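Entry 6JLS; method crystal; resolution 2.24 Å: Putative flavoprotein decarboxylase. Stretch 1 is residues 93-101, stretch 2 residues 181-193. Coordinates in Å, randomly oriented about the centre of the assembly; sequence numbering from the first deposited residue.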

# COMPACT_ATOMS: atom_id res chain seq x y z
N SER A 93 -37.70 -1.27 11.50
CA SER A 93 -38.07 0.07 11.08
C SER A 93 -39.58 0.19 10.91
O SER A 93 -40.23 -0.73 10.41
CB SER A 93 -37.38 0.42 9.77
OG SER A 93 -35.97 0.42 9.92
N ASP A 94 -40.12 1.34 11.31
CA ASP A 94 -41.51 1.67 11.02
C ASP A 94 -41.67 2.44 9.72
O ASP A 94 -42.78 2.55 9.21
CB ASP A 94 -42.12 2.47 12.17
CG ASP A 94 -41.97 1.78 13.49
OD1 ASP A 94 -42.30 0.58 13.57
OD2 ASP A 94 -41.50 2.44 14.45
N ALA A 95 -40.58 2.96 9.17
CA ALA A 95 -40.58 3.50 7.83
C ALA A 95 -39.15 3.57 7.34
O ALA A 95 -38.22 3.75 8.14
CB ALA A 95 -41.23 4.89 7.76
N VAL A 96 -38.98 3.42 6.03
CA VAL A 96 -37.70 3.53 5.35
C VAL A 96 -37.86 4.59 4.27
O VAL A 96 -38.76 4.49 3.43
CB VAL A 96 -37.29 2.19 4.72
CG1 VAL A 96 -36.02 2.33 3.87
CG2 VAL A 96 -37.14 1.11 5.79
N VAL A 97 -37.00 5.61 4.29
CA VAL A 97 -37.03 6.70 3.32
C VAL A 97 -35.74 6.67 2.51
O VAL A 97 -34.64 6.62 3.08
CB VAL A 97 -37.19 8.07 3.99
CG1 VAL A 97 -37.30 9.18 2.94
CG2 VAL A 97 -38.40 8.07 4.89
N VAL A 98 -35.86 6.71 1.18
CA VAL A 98 -34.71 6.88 0.30
C VAL A 98 -34.84 8.27 -0.32
O VAL A 98 -35.72 8.52 -1.16
CB VAL A 98 -34.60 5.79 -0.77
CG1 VAL A 98 -33.31 5.96 -1.58
CG2 VAL A 98 -34.63 4.42 -0.12
N ALA A 99 -33.96 9.17 0.11
CA ALA A 99 -34.07 10.59 -0.22
C ALA A 99 -32.71 11.25 -0.03
O ALA A 99 -32.26 11.47 1.10
CB ALA A 99 -35.12 11.26 0.66
N PRO A 100 -32.01 11.59 -1.12
CA PRO A 100 -32.49 11.41 -2.50
C PRO A 100 -32.36 9.97 -3.00
O PRO A 100 -31.52 9.22 -2.50
CB PRO A 100 -31.58 12.34 -3.30
CG PRO A 100 -30.28 12.34 -2.52
CD PRO A 100 -30.68 12.22 -1.07
N ALA A 101 -33.19 9.60 -3.97
CA ALA A 101 -33.08 8.32 -4.67
C ALA A 101 -32.63 8.61 -6.10
O ALA A 101 -33.37 9.23 -6.87
CB ALA A 101 -34.42 7.57 -4.65
N PHE A 181 -37.85 18.47 0.97
CA PHE A 181 -37.57 17.15 1.53
C PHE A 181 -38.28 16.96 2.87
O PHE A 181 -38.53 15.83 3.30
CB PHE A 181 -36.05 16.93 1.69
CG PHE A 181 -35.39 16.16 0.54
CD1 PHE A 181 -36.15 15.48 -0.41
CD2 PHE A 181 -34.00 16.09 0.44
CE1 PHE A 181 -35.53 14.78 -1.45
CE2 PHE A 181 -33.39 15.39 -0.59
CZ PHE A 181 -34.15 14.74 -1.54
N ARG A 182 -38.61 18.06 3.54
CA ARG A 182 -39.36 17.93 4.79
C ARG A 182 -40.76 17.39 4.55
O ARG A 182 -41.31 16.68 5.39
CB ARG A 182 -39.43 19.28 5.51
CG ARG A 182 -38.09 19.80 5.99
CD ARG A 182 -38.22 21.18 6.60
NE ARG A 182 -39.18 22.00 5.87
CZ ARG A 182 -38.92 22.63 4.73
NH1 ARG A 182 -37.72 22.53 4.17
NH2 ARG A 182 -39.86 23.35 4.14
N SER A 183 -41.35 17.73 3.40
CA SER A 183 -42.64 17.16 3.03
C SER A 183 -42.55 15.65 2.87
O SER A 183 -43.49 14.93 3.21
CB SER A 183 -43.13 17.82 1.75
OG SER A 183 -44.37 17.28 1.33
N VAL A 184 -41.42 15.16 2.35
CA VAL A 184 -41.24 13.72 2.16
C VAL A 184 -41.21 13.01 3.51
O VAL A 184 -41.89 11.99 3.71
CB VAL A 184 -39.97 13.46 1.33
CG1 VAL A 184 -39.60 11.97 1.32
CG2 VAL A 184 -40.15 13.99 -0.09
N PHE A 185 -40.44 13.54 4.46
CA PHE A 185 -40.35 12.89 5.76
C PHE A 185 -41.64 13.00 6.56
O PHE A 185 -41.89 12.15 7.42
CB PHE A 185 -39.16 13.45 6.53
CG PHE A 185 -37.86 12.84 6.10
CD1 PHE A 185 -37.44 11.62 6.63
CD2 PHE A 185 -37.08 13.44 5.12
CE1 PHE A 185 -36.26 11.04 6.20
CE2 PHE A 185 -35.89 12.87 4.69
CZ PHE A 185 -35.48 11.67 5.23
N ALA A 186 -42.48 13.99 6.26
CA ALA A 186 -43.78 14.08 6.90
C ALA A 186 -44.68 12.92 6.46
O ALA A 186 -45.38 12.32 7.29
CB ALA A 186 -44.44 15.42 6.58
N VAL A 187 -44.68 12.60 5.17
CA VAL A 187 -45.48 11.49 4.67
C VAL A 187 -45.00 10.17 5.26
O VAL A 187 -45.80 9.29 5.60
CB VAL A 187 -45.45 11.46 3.13
CG1 VAL A 187 -46.31 10.34 2.60
CG2 VAL A 187 -45.90 12.79 2.58
N ALA A 188 -43.68 10.01 5.39
CA ALA A 188 -43.14 8.79 5.98
C ALA A 188 -43.57 8.64 7.43
O ALA A 188 -43.94 7.54 7.86
CB ALA A 188 -41.62 8.80 5.89
N LEU A 189 -43.51 9.72 8.21
CA LEU A 189 -43.91 9.65 9.61
C LEU A 189 -45.39 9.35 9.77
O LEU A 189 -45.78 8.62 10.69
CB LEU A 189 -43.53 10.94 10.33
CG LEU A 189 -42.01 11.13 10.42
CD1 LEU A 189 -41.64 12.51 10.94
CD2 LEU A 189 -41.39 10.05 11.27
N LYS A 190 -46.24 9.89 8.88
CA LYS A 190 -47.66 9.55 8.97
C LYS A 190 -47.88 8.06 8.74
O LYS A 190 -48.53 7.40 9.56
CB LYS A 190 -48.48 10.39 7.98
CG LYS A 190 -48.60 11.87 8.38
CD LYS A 190 -49.50 12.69 7.45
CE LYS A 190 -50.98 12.42 7.72
NZ LYS A 190 -51.43 12.88 9.07
N SER A 191 -47.31 7.51 7.66
CA SER A 191 -47.44 6.08 7.38
C SER A 191 -46.90 5.22 8.52
O SER A 191 -47.46 4.16 8.80
CB SER A 191 -46.70 5.73 6.09
OG SER A 191 -47.14 6.52 5.00
N ALA A 192 -45.81 5.65 9.16
CA ALA A 192 -45.23 4.88 10.25
C ALA A 192 -46.15 4.80 11.46
O ALA A 192 -46.02 3.88 12.26
CB ALA A 192 -43.87 5.47 10.65
N ALA A 193 -47.08 5.75 11.60
CA ALA A 193 -48.03 5.69 12.71
C ALA A 193 -48.91 4.44 12.64
O ALA A 193 -49.26 3.88 13.69
CB ALA A 193 -48.89 6.95 12.72

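A cis peptide bond links Ala99 to Pro100 at the corner where the chain turns, and the ring of Phe181 packs against this joint. Phe181 CZ lies 3.8 Å from Pro100 N and 3.9 Å from Pro100 CB, while Ala99 CB sits over one face of the ring, 4.1 Å from Phe181 CE1. A flat aromatic ring suits such a place: it can cover the small methyl and the neighbouring proline together. Its chi1 of -97° lies between the usual wells.

From this corner the helix runs nearly antiparallel to strand 95-98, at 162°, with the axes approaching to 8.4 Å. No hydrogen bond crosses between the two stretches, so the contact is essentially one of apolar packing. Strand alternation decides who takes part: Ala95 and Val97 point toward the helix, whereas Val96 and Val98 point away.

Val97 has the largest covered area of any residue here. Its branched side chain reaches three helix residues: Val97 CG1 lies 4.0 Å from Val184 CG1, Val97 CG2 is only 3.4 Å from Ala188 CB, and Val97 CB is 3.8 Å from Phe185 CE1. Val97 CG1 also stands over the face of the Phe185 ring, 4.2 Å from its centroid, in a CH-pi contact. The CA-to-CB bond of Phe185 points sideways to the strand, but its long side chain brings the ring nearer.

Toward the other end, alanines permit a close approach. Ala95 CB meets Ala192 CB at 4.0 Å and Ala188 CB at 4.4 Å, and the CA atoms of Asp94 and Ala192 come within 5.0 Å. Here Asp94 O receives a CA-H...O contact from Ala192 CA at 3.5 Å; with an angle of 130° at the hydrogen, it is far from linear. The carboxylate of Asp94 is engaged elsewhere in the structure through OD2.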